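PDB 5GHG: aminotransferase class-III, which probably transfers amino groups between amines and carbonyl compounds as an omega-transaminase, using a pyridoxal-phosphate cofactor held here in its pyridoxamine form. Local coordinates for residues 98-101 with 102-106; 130-133 with 134-138; 301-304 with 305-308. The protein carries 1 engineered substitution. All coordinates share one frame; numbering follows the deposited sequence.

Contact 1 (98-101 with 102-106); sequences AEKL and VSMAP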
ATOM      1  N   ALA B  98      -0.609 -17.129   9.019  1.00  3.48           N
ATOM      2  CA  ALA B  98       0.774 -17.042   9.466  1.00  5.85           C
ATOM      3  C   ALA B  98       1.351 -18.432   9.720  1.00  7.24           C
ATOM      4  O   ALA B  98       2.471 -18.741   9.293  1.00  6.04           O
ATOM      5  CB  ALA B  98       0.872 -16.191  10.728  1.00  6.85           C
ATOM      6  N   GLU B  99       0.590 -19.275  10.407  1.00  7.38           N
ATOM      7  CA  GLU B  99       1.056 -20.625  10.692  1.00 13.36           C
ATOM      8  C   GLU B  99       1.272 -21.416   9.399  1.00 11.45           C
ATOM      9  O   GLU B  99       2.289 -22.092   9.234  1.00  6.92           O
ATOM     10  CB  GLU B  99       0.062 -21.343  11.594  1.00 14.61           C
ATOM     11  CG  GLU B  99       0.574 -22.687  12.073  1.00 29.91           C
ATOM     12  CD  GLU B  99      -0.489 -23.482  12.823  1.00 49.14           C
ATOM     13  OE1 GLU B  99      -1.537 -22.895  13.213  1.00 50.38           O
ATOM     14  OE2 GLU B  99      -0.266 -24.701  13.025  1.00 57.49           O
ATOM     15  N   LYS B 100       0.323 -21.320   8.469  1.00  8.51           N
ATOM     16  CA  LYS B 100       0.443 -22.019   7.196  1.00  7.84           C
ATOM     17  C   LYS B 100       1.682 -21.559   6.418  1.00  8.29           C
ATOM     18  O   LYS B 100       2.414 -22.380   5.861  1.00  7.98           O
ATOM     19  CB  LYS B 100      -0.827 -21.816   6.385  1.00  8.65           C
ATOM     20  CG  LYS B 100      -0.750 -22.300   4.972  1.00 12.86           C
ATOM     21  CD  LYS B 100      -0.696 -23.806   4.929  1.00 18.27           C
ATOM     22  CE  LYS B 100      -2.010 -24.406   5.430  1.00 30.56           C
ATOM     23  NZ  LYS B 100      -1.981 -25.905   5.359  1.00 38.26           N
ATOM     24  N   LEU B 101       1.937 -20.246   6.379  1.00  6.04           N
ATOM     25  CA  LEU B 101       3.062 -19.742   5.596  1.00  5.34           C
ATOM     26  C   LEU B 101       4.393 -20.170   6.197  1.00  6.08           C
ATOM     27  O   LEU B 101       5.329 -20.504   5.471  1.00  6.97           O
ATOM     28  CB  LEU B 101       3.007 -18.223   5.482  1.00  4.80           C
ATOM     29  CG  LEU B 101       1.849 -17.647   4.633  1.00  5.50           C
ATOM     30  CD1 LEU B 101       1.935 -16.118   4.612  1.00  5.57           C
ATOM     31  CD2 LEU B 101       1.883 -18.216   3.245  1.00  3.82           C
ATOM     32  N   VAL B 102       4.514 -20.123   7.528  1.00  6.02           N
ATOM     33  CA  VAL B 102       5.729 -20.608   8.151  1.00  7.53           C
ATOM     34  C   VAL B 102       5.924 -22.085   7.817  1.00  8.09           C
ATOM     35  O   VAL B 102       7.020 -22.514   7.450  1.00  9.28           O
ATOM     36  CB  VAL B 102       5.696 -20.349   9.674  1.00  7.94           C
ATOM     37  CG1 VAL B 102       6.852 -21.075  10.387  1.00  9.40           C
ATOM     38  CG2 VAL B 102       5.784 -18.857   9.956  1.00  7.90           C
ATOM     39  N   SER B 103       4.854 -22.872   7.893  1.00  7.73           N
ATOM     40  CA  SER B 103       4.981 -24.307   7.641  1.00 11.44           C
ATOM     41  C   SER B 103       5.353 -24.609   6.197  1.00 11.71           C
ATOM     42  O   SER B 103       5.942 -25.653   5.923  1.00 13.92           O
ATOM     43  CB  SER B 103       3.681 -25.031   8.021  1.00 14.17           C
ATOM     44  OG  SER B 103       2.696 -24.855   7.022  1.00 15.13           O
ATOM     45  N   MET B 104       5.020 -23.726   5.261  1.00 10.13           N
ATOM     46  CA  MET B 104       5.327 -23.938   3.849  1.00 11.18           C
ATOM     47  C   MET B 104       6.705 -23.437   3.439  1.00  9.40           C
ATOM     48  O   MET B 104       7.098 -23.639   2.289  1.00  7.84           O
ATOM     49  CB  MET B 104       4.308 -23.206   2.952  1.00 10.53           C
ATOM     50  CG  MET B 104       2.880 -23.701   2.978  1.00 18.25           C
ATOM     51  SD  MET B 104       1.858 -22.452   2.087  1.00 18.14           S
ATOM     52  CE  MET B 104       2.319 -22.755   0.400  1.00 19.61           C
ATOM     53  N   ALA B 105       7.413 -22.738   4.312  1.00  9.31           N
ATOM     54  CA  ALA B 105       8.590 -22.006   3.878  1.00 11.23           C
ATOM     55  C   ALA B 105       9.646 -22.966   3.321  1.00 10.01           C
ATOM     56  O   ALA B 105       9.832 -24.066   3.849  1.00 10.98           O
ATOM     57  CB  ALA B 105       9.178 -21.180   5.025  1.00 10.99           C
ATOM     58  N   PRO B 106      10.368 -22.559   2.279  1.00 10.34           N
ATOM     59  CA  PRO B 106      11.403 -23.439   1.712  1.00 14.51           C
ATOM     60  C   PRO B 106      12.624 -23.611   2.612  1.00 14.97           C
ATOM     61  O   PRO B 106      13.415 -24.519   2.369  1.00 13.20           O
ATOM     62  CB  PRO B 106      11.775 -22.721   0.409  1.00 12.48           C
ATOM     63  CG  PRO B 106      11.574 -21.265   0.761  1.00 11.49           C
ATOM     64  CD  PRO B 106      10.315 -21.258   1.596  1.00 10.73           C
TER
HETATM   65  O   HOH W   1       0.362 -26.051   7.683  1.00 34.46           O
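Met104 reaches back over the last turn of helix 93-104 to lie against Lys100, and its course can be followed atom by atom. CB sits 3.6 Å from Lys100 O and is almost as near Leu101 O. CG points away from the residue's own carbonyl carbon (chi1 -67°), which carries it back along the helix to within 3.2 Å of Lys100 O, with Lys100 CD also close by on the lysine side. SD then comes to 3.9 Å from Lys100 CG, the two chains crossing at a slant, while Leu101 CD2 stands more loosely at 4.4 Å from the sulfur. A bend at chi3 turns CE aside from the lysine.

Lys100 O, beneath this chain, is gripped twice: Met104 N bonds to it in the helical pattern, and Ser103 OG donates a 2.7 Å bond that meets the carbonyl at 118°, both donors coming from the same face of its plane. Serines within helices often donate in this way to a carbonyl one turn back. A water also donates to Ser103 OG and accepts a weak bond from Lys100 NZ.

Beyond the helix, Met104 packs on Phe264 and Leu270. With an alanine at Met104 the sulfur and methyl would be gone, which is likely to leave the aliphatic part of Lys100 uncovered on that side and to open a gap against Phe264 and Leu270. Leu101 rests on Ala298 and Phe114, and Val102 and Ala105 both touch Leu300, so this helix end lies against strands 111-115 and 297-301 of the mixed sheet that holds both.

Contact 2 (130-133 with 134-138); sequences WYRS and NALGE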
ATOM      1  N   TRP B 130      16.852  -1.875   9.699  1.00  2.00           N
ATOM      2  CA  TRP B 130      17.495  -0.744  10.355  1.00  2.38           C
ATOM      3  C   TRP B 130      17.277  -0.785  11.875  1.00  3.66           C
ATOM      4  O   TRP B 130      18.204  -0.542  12.663  1.00  2.67           O
ATOM      5  CB  TRP B 130      16.977   0.578   9.797  1.00  2.05           C
ATOM      6  CG  TRP B 130      17.349   0.845   8.410  1.00  2.82           C
ATOM      7  CD1 TRP B 130      18.267   0.176   7.661  1.00  2.51           C
ATOM      8  CD2 TRP B 130      16.820   1.877   7.566  1.00  3.43           C
ATOM      9  NE1 TRP B 130      18.345   0.721   6.408  1.00  2.91           N
ATOM     10  CE2 TRP B 130      17.468   1.769   6.320  1.00  3.10           C
ATOM     11  CE3 TRP B 130      15.867   2.881   7.752  1.00  3.10           C
ATOM     12  CZ2 TRP B 130      17.184   2.621   5.248  1.00  3.28           C
ATOM     13  CZ3 TRP B 130      15.587   3.744   6.687  1.00  3.52           C
ATOM     14  CH2 TRP B 130      16.242   3.600   5.452  1.00  4.12           C
ATOM     15  N   TYR B 131      16.047  -1.052  12.287  1.00  3.56           N
ATOM     16  CA  TYR B 131      15.736  -1.211  13.696  1.00  4.69           C
ATOM     17  C   TYR B 131      16.605  -2.298  14.324  1.00  4.34           C
ATOM     18  O   TYR B 131      17.179  -2.110  15.397  1.00  3.59           O
ATOM     19  CB  TYR B 131      14.243  -1.558  13.842  1.00  5.96           C
ATOM     20  CG  TYR B 131      13.790  -1.716  15.254  1.00  9.52           C
ATOM     21  CD1 TYR B 131      13.307  -0.637  15.978  1.00 13.80           C
ATOM     22  CD2 TYR B 131      13.847  -2.963  15.879  1.00 10.93           C
ATOM     23  CE1 TYR B 131      12.867  -0.797  17.280  1.00 15.09           C
ATOM     24  CE2 TYR B 131      13.441  -3.126  17.176  1.00 15.79           C
ATOM     25  CZ  TYR B 131      12.947  -2.043  17.875  1.00 27.02           C
ATOM     26  OH  TYR B 131      12.544  -2.215  19.179  1.00 29.72           O
ATOM     27  N   ARG B 132      16.745  -3.420  13.622  1.00  2.59           N
ATOM     28  CA  ARG B 132      17.500  -4.555  14.120  1.00  5.07           C
ATOM     29  C   ARG B 132      18.994  -4.224  14.272  1.00  3.72           C
ATOM     30  O   ARG B 132      19.617  -4.591  15.268  1.00  3.49           O
ATOM     31  CB  ARG B 132      17.302  -5.739  13.172  1.00  3.73           C
ATOM     32  CG  ARG B 132      18.053  -6.997  13.537  1.00  6.33           C
ATOM     33  CD  ARG B 132      17.815  -8.109  12.519  1.00  7.08           C
ATOM     34  NE  ARG B 132      18.585  -9.307  12.824  1.00  7.12           N
ATOM     35  CZ  ARG B 132      19.846  -9.508  12.461  1.00  8.04           C
ATOM     36  NH1 ARG B 132      20.507  -8.593  11.765  1.00  5.69           N
ATOM     37  NH2 ARG B 132      20.452 -10.633  12.793  1.00  9.42           N
ATOM     38  N   SER B 133      19.576  -3.546  13.286  1.00  3.36           N
ATOM     39  CA  SER B 133      20.985  -3.164  13.391  1.00  4.52           C
ATOM     40  C   SER B 133      21.200  -2.200  14.566  1.00  4.06           C
ATOM     41  O   SER B 133      22.225  -2.264  15.247  1.00  4.46           O
ATOM     42  CB  SER B 133      21.473  -2.552  12.092  1.00  4.68           C
ATOM     43  OG  SER B 133      21.645  -3.551  11.107  1.00  6.76           O
ATOM     44  N   ASN B 134      20.243  -1.304  14.801  1.00  3.76           N
ATOM     45  CA  ASN B 134      20.326  -0.430  15.976  1.00  4.78           C
ATOM     46  C   ASN B 134      20.233  -1.237  17.273  1.00  5.61           C
ATOM     47  O   ASN B 134      20.986  -0.993  18.208  1.00  5.50           O
ATOM     48  CB  ASN B 134      19.246   0.633  15.935  1.00  4.34           C
ATOM     49  CG  ASN B 134      19.539   1.713  14.925  1.00  4.91           C
ATOM     50  OD1 ASN B 134      20.711   2.030  14.664  1.00  3.89           O
ATOM     51  ND2 ASN B 134      18.493   2.288  14.340  1.00  5.31           N
ATOM     52  N   ALA B 135      19.318  -2.194  17.335  1.00  3.17           N
ATOM     53  CA  ALA B 135      19.216  -3.051  18.521  1.00  7.36           C
ATOM     54  C   ALA B 135      20.507  -3.850  18.755  1.00  6.48           C
ATOM     55  O   ALA B 135      20.867  -4.120  19.909  1.00  4.78           O
ATOM     56  CB  ALA B 135      18.046  -4.008  18.389  1.00  5.92           C
ATOM     57  N   LEU B 136      21.205  -4.223  17.685  1.00  4.42           N
ATOM     58  CA  LEU B 136      22.469  -4.927  17.783  1.00  4.09           C
ATOM     59  C   LEU B 136      23.640  -4.009  18.119  1.00  6.08           C
ATOM     60  O   LEU B 136      24.759  -4.505  18.294  1.00  6.67           O
ATOM     61  CB  LEU B 136      22.750  -5.679  16.468  1.00  4.05           C
ATOM     62  CG  LEU B 136      21.856  -6.890  16.240  1.00  4.14           C
ATOM     63  CD1 LEU B 136      21.991  -7.458  14.827  1.00  6.09           C
ATOM     64  CD2 LEU B 136      22.204  -7.964  17.261  1.00  5.42           C
ATOM     65  N   GLY B 137      23.424  -2.704  18.203  1.00  4.62           N
ATOM     66  CA  GLY B 137      24.517  -1.774  18.428  1.00  5.48           C
ATOM     67  C   GLY B 137      25.436  -1.603  17.222  1.00  8.47           C
ATOM     68  O   GLY B 137      26.645  -1.412  17.383  1.00  7.57           O
ATOM     69  N   GLU B 138      24.884  -1.693  16.012  1.00  6.15           N
ATOM     70  CA  GLU B 138      25.630  -1.524  14.770  1.00  5.85           C
ATOM     71  C   GLU B 138      24.961  -0.400  13.965  1.00  6.02           C
ATOM     72  O   GLU B 138      24.276  -0.655  12.967  1.00  5.40           O
ATOM     73  CB  GLU B 138      25.669  -2.825  13.967  1.00  9.66           C
ATOM     74  CG  GLU B 138      26.459  -3.952  14.621  1.00 13.36           C
ATOM     75  CD  GLU B 138      26.671  -5.142  13.675  1.00 22.49           C
ATOM     76  OE1 GLU B 138      25.685  -5.644  13.109  1.00 30.44           O
ATOM     77  OE2 GLU B 138      27.823  -5.557  13.478  1.00 34.59           O
TER
HETATM   78  O   HOH W   2      23.185  -5.693  12.179  1.00 25.73           O
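Asn134, Ala135 and Leu136 donate in turn to the carbonyls of Trp130, Tyr131 and Arg132, and the chain then swings round Gly137, whose positive phi of 72° lets Glu138 N bond to Ser133 O at 2.8 Å. On the side-chain level, Leu136 CD1 lies over one face of the Arg132 guanidinium, 3.5 Å above its plane and displaced toward the rim, with NH1 as its nearest atom. CG of Arg132 is anti to its backbone N (chi1 179°) and the chain runs straight on to NE, which takes the guanidinium to Val305 O (from NE) and Arg304 O (from NH2).

This is a Schellman motif closing helix 118-135: Gly137 N bonds to Asn134 O inside the turn, within the wider bond to Ser133 O. One water bridges the two ends of the turn, donating to Ser133 OG at 2.8 Å and to Glu138 OE1 at 2.7 Å. Ser133 OG also hydrogen-bonds to Arg141 O, and Glu138 OE1 forms a salt bridge with Arg141 NE.

CG of Asn134, pointing away from its own carbonyl carbon (chi1 -74°), brings the amide back beside Trp130 O; OD1 accepts from Lys142 NZ, and ND2 donates to Ser170 O and Asp172 OD1 of the second subunit.

Contact 3 (301-304 with 305-308); sequences INER and VYAP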
ATOM      1  N   ILE B 301      10.476 -14.140   8.406  1.00  2.71           N
ATOM      2  CA  ILE B 301      11.853 -13.968   8.848  1.00  2.99           C
ATOM      3  C   ILE B 301      12.284 -15.187   9.644  1.00  3.36           C
ATOM      4  O   ILE B 301      11.470 -15.831  10.324  1.00  3.35           O
ATOM      5  CB  ILE B 301      12.044 -12.680   9.687  1.00  3.26           C
ATOM      6  CG1 ILE B 301      11.277 -12.780  10.988  1.00  3.80           C
ATOM      7  CG2 ILE B 301      11.584 -11.450   8.899  1.00  2.41           C
ATOM      8  CD1 ILE B 301      11.528 -11.607  11.910  1.00  5.08           C
ATOM      9  N   ASN B 302      13.574 -15.503   9.572  1.00  4.58           N
ATOM     10  CA  ASN B 302      14.060 -16.671  10.292  1.00  6.07           C
ATOM     11  C   ASN B 302      14.478 -16.275  11.708  1.00  9.14           C
ATOM     12  O   ASN B 302      14.331 -15.116  12.133  1.00  7.31           O
ATOM     13  CB  ASN B 302      15.162 -17.366   9.511  1.00  5.87           C
ATOM     14  CG  ASN B 302      16.421 -16.534   9.373  1.00  7.35           C
ATOM     15  OD1 ASN B 302      16.553 -15.474   9.968  1.00  6.29           O
ATOM     16  ND2 ASN B 302      17.363 -17.032   8.600  1.00  8.07           N
ATOM     17  N   GLU B 303      14.973 -17.253  12.470  1.00  9.21           N
ATOM     18  CA  GLU B 303      15.314 -16.988  13.861  1.00 12.43           C
ATOM     19  C   GLU B 303      16.531 -16.059  13.968  1.00  8.88           C
ATOM     20  O   GLU B 303      16.584 -15.205  14.854  1.00  9.42           O
ATOM     21  CB  GLU B 303      15.568 -18.307  14.597  1.00 14.24           C
ATOM     22  CG  GLU B 303      15.786 -18.143  16.103  1.00 20.19           C
ATOM     23  CD  GLU B 303      14.562 -17.587  16.823  1.00 26.49           C
ATOM     24  OE1 GLU B 303      14.747 -16.930  17.862  1.00 34.04           O
ATOM     25  OE2 GLU B 303      13.404 -17.794  16.351  1.00 23.66           O
ATOM     26  N   ARG B 304      17.491 -16.212  13.065  1.00  8.49           N
ATOM     27  CA  ARG B 304      18.633 -15.317  13.019  1.00 10.49           C
ATOM     28  C   ARG B 304      18.191 -13.856  12.980  1.00 10.41           C
ATOM     29  O   ARG B 304      18.705 -13.018  13.720  1.00 10.11           O
ATOM     30  CB  ARG B 304      19.497 -15.646  11.798  1.00 10.52           C
ATOM     31  CG  ARG B 304      20.664 -14.709  11.538  1.00 12.27           C
ATOM     32  CD  ARG B 304      21.228 -14.963  10.162  1.00 16.01           C
ATOM     33  NE  ARG B 304      22.426 -14.180   9.879  1.00 17.70           N
ATOM     34  CZ  ARG B 304      23.038 -14.152   8.703  1.00 23.86           C
ATOM     35  NH1 ARG B 304      22.551 -14.853   7.683  1.00 21.74           N
ATOM     36  NH2 ARG B 304      24.132 -13.421   8.545  1.00 26.26           N
ATOM     37  N   VAL B 305      17.211 -13.542  12.118  1.00  8.80           N
ATOM     38  CA  VAL B 305      16.699 -12.184  12.046  1.00  6.81           C
ATOM     39  C   VAL B 305      15.887 -11.847  13.276  1.00  8.90           C
ATOM     40  O   VAL B 305      16.022 -10.759  13.845  1.00  9.70           O
ATOM     41  CB  VAL B 305      15.876 -11.989  10.756  1.00  5.39           C
ATOM     42  CG1 VAL B 305      15.206 -10.619  10.731  1.00  5.87           C
ATOM     43  CG2 VAL B 305      16.758 -12.187   9.525  1.00  5.13           C
ATOM     44  N   TYR B 306      15.021 -12.764  13.708  1.00  8.85           N
ATOM     45  CA  TYR B 306      14.054 -12.460  14.760  1.00 10.39           C
ATOM     46  C   TYR B 306      14.701 -12.373  16.151  1.00  9.83           C
ATOM     47  O   TYR B 306      14.237 -11.596  16.980  1.00 10.96           O
ATOM     48  CB  TYR B 306      12.945 -13.512  14.776  1.00  9.24           C
ATOM     49  CG  TYR B 306      11.878 -13.281  15.828  1.00 11.98           C
ATOM     50  CD1 TYR B 306      10.995 -12.217  15.737  1.00 12.55           C
ATOM     51  CD2 TYR B 306      11.751 -14.153  16.916  1.00 16.45           C
ATOM     52  CE1 TYR B 306      10.013 -12.008  16.699  1.00 14.84           C
ATOM     53  CE2 TYR B 306      10.781 -13.958  17.884  1.00 17.28           C
ATOM     54  CZ  TYR B 306       9.914 -12.885  17.771  1.00 18.24           C
ATOM     55  OH  TYR B 306       8.954 -12.689  18.740  1.00 24.02           O
ATOM     56  N   ALA B 307      15.751 -13.148  16.403  1.00 12.99           N
ATOM     57  CA  ALA B 307      16.305 -13.270  17.766  1.00 13.66           C
ATOM     58  C   ALA B 307      16.616 -11.919  18.426  1.00 15.39           C
ATOM     59  O   ALA B 307      16.135 -11.684  19.538  1.00 14.16           O
ATOM     60  CB  ALA B 307      17.549 -14.154  17.735  1.00 17.12           C
ATOM     61  N   PRO B 308      17.384 -11.010  17.796  1.00 10.96           N
ATOM     62  CA  PRO B 308      17.688  -9.734  18.479  1.00 14.46           C
ATOM     63  C   PRO B 308      16.510  -8.775  18.599  1.00 14.37           C
ATOM     64  O   PRO B 308      16.598  -7.822  19.374  1.00 15.41           O
ATOM     65  CB  PRO B 308      18.796  -9.119  17.611  1.00 13.25           C
ATOM     66  CG  PRO B 308      18.632  -9.754  16.266  1.00 11.67           C
ATOM     67  CD  PRO B 308      18.094 -11.136  16.517  1.00 13.18           C
TER
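Asn302 and Ile301 both take a first torsion of 66°, which sets CG of the asparagine and CG1 of the isoleucine between their own backbone N and carbonyl carbon; the one turn aims OD1 at the start of the following helix, and the other sends CD1 toward Tyr306. Asn302 OD1 accepts from Val305 N at 3.0 Å, the donor lying nearly along the C=O axis and the N-H close to straight at 162°. OD1 also brushes Val305 CG2 at 3.3 Å, the two side chains crossing at about a right angle. Beyond the two segments, Asp281 OD1 takes both Asn302 ND2, in a hydrogen bond, and Arg304 NH1, in a salt bridge. The bonds to OD1 and ND2 of Asn302 together fix which way its amide is flipped.

Such an asparagine is the classical N-cap: its side chain satisfies an amide of the first turn that has no earlier helical carbonyl to bond. Here it starts the short helix 303-306, directly after strand 297-301, which pairs with strand 111-115. The main chain adds bonds from Tyr306 N to Asn302 O and from Ala307 N to Glu303 O.

Ile301 supplies the apolar side of the junction. Its CB lies 3.9 Å from Val305 CG1, and its CD1 is 3.7 Å from Tyr306 CB, at the edge of the ring and near the ring plane. Glu303 OE2 comes near another part of that edge, 4.0 Å from Tyr306 CD2, with the carboxylate turned 76° against the ring. OE2 is also hydrogen-bonded to Ser110 OG, and Lys111 makes a cation-pi contact with the tyrosine.

Contacts 2 and 3 meet directly, their centres 13 Å apart. The two bonds of the Arg132 guanidinium join them, with 3.1 Å between Arg132 NE and Val305 O and 3.1 Å between Arg132 NH2 and Arg304 O. Leu136 CD2 adds packing 3.6 Å from Pro308 CB, so the end of one helix is fastened to a short helix far along the chain. Contact 1 stands apart: its nearest atoms are about 6 Å from contact 3 and about 16 Å from contact 2. Strand 297-301 joins the first and last, flanking helix 93-104 and ending at Ile301. None of the three includes a cofactor-binding residue, but helix 118-135, which contact 2 closes, carries Gly118, Ser119 and Asn122 of the pyridoxamine-phosphate pocket toward its beginning.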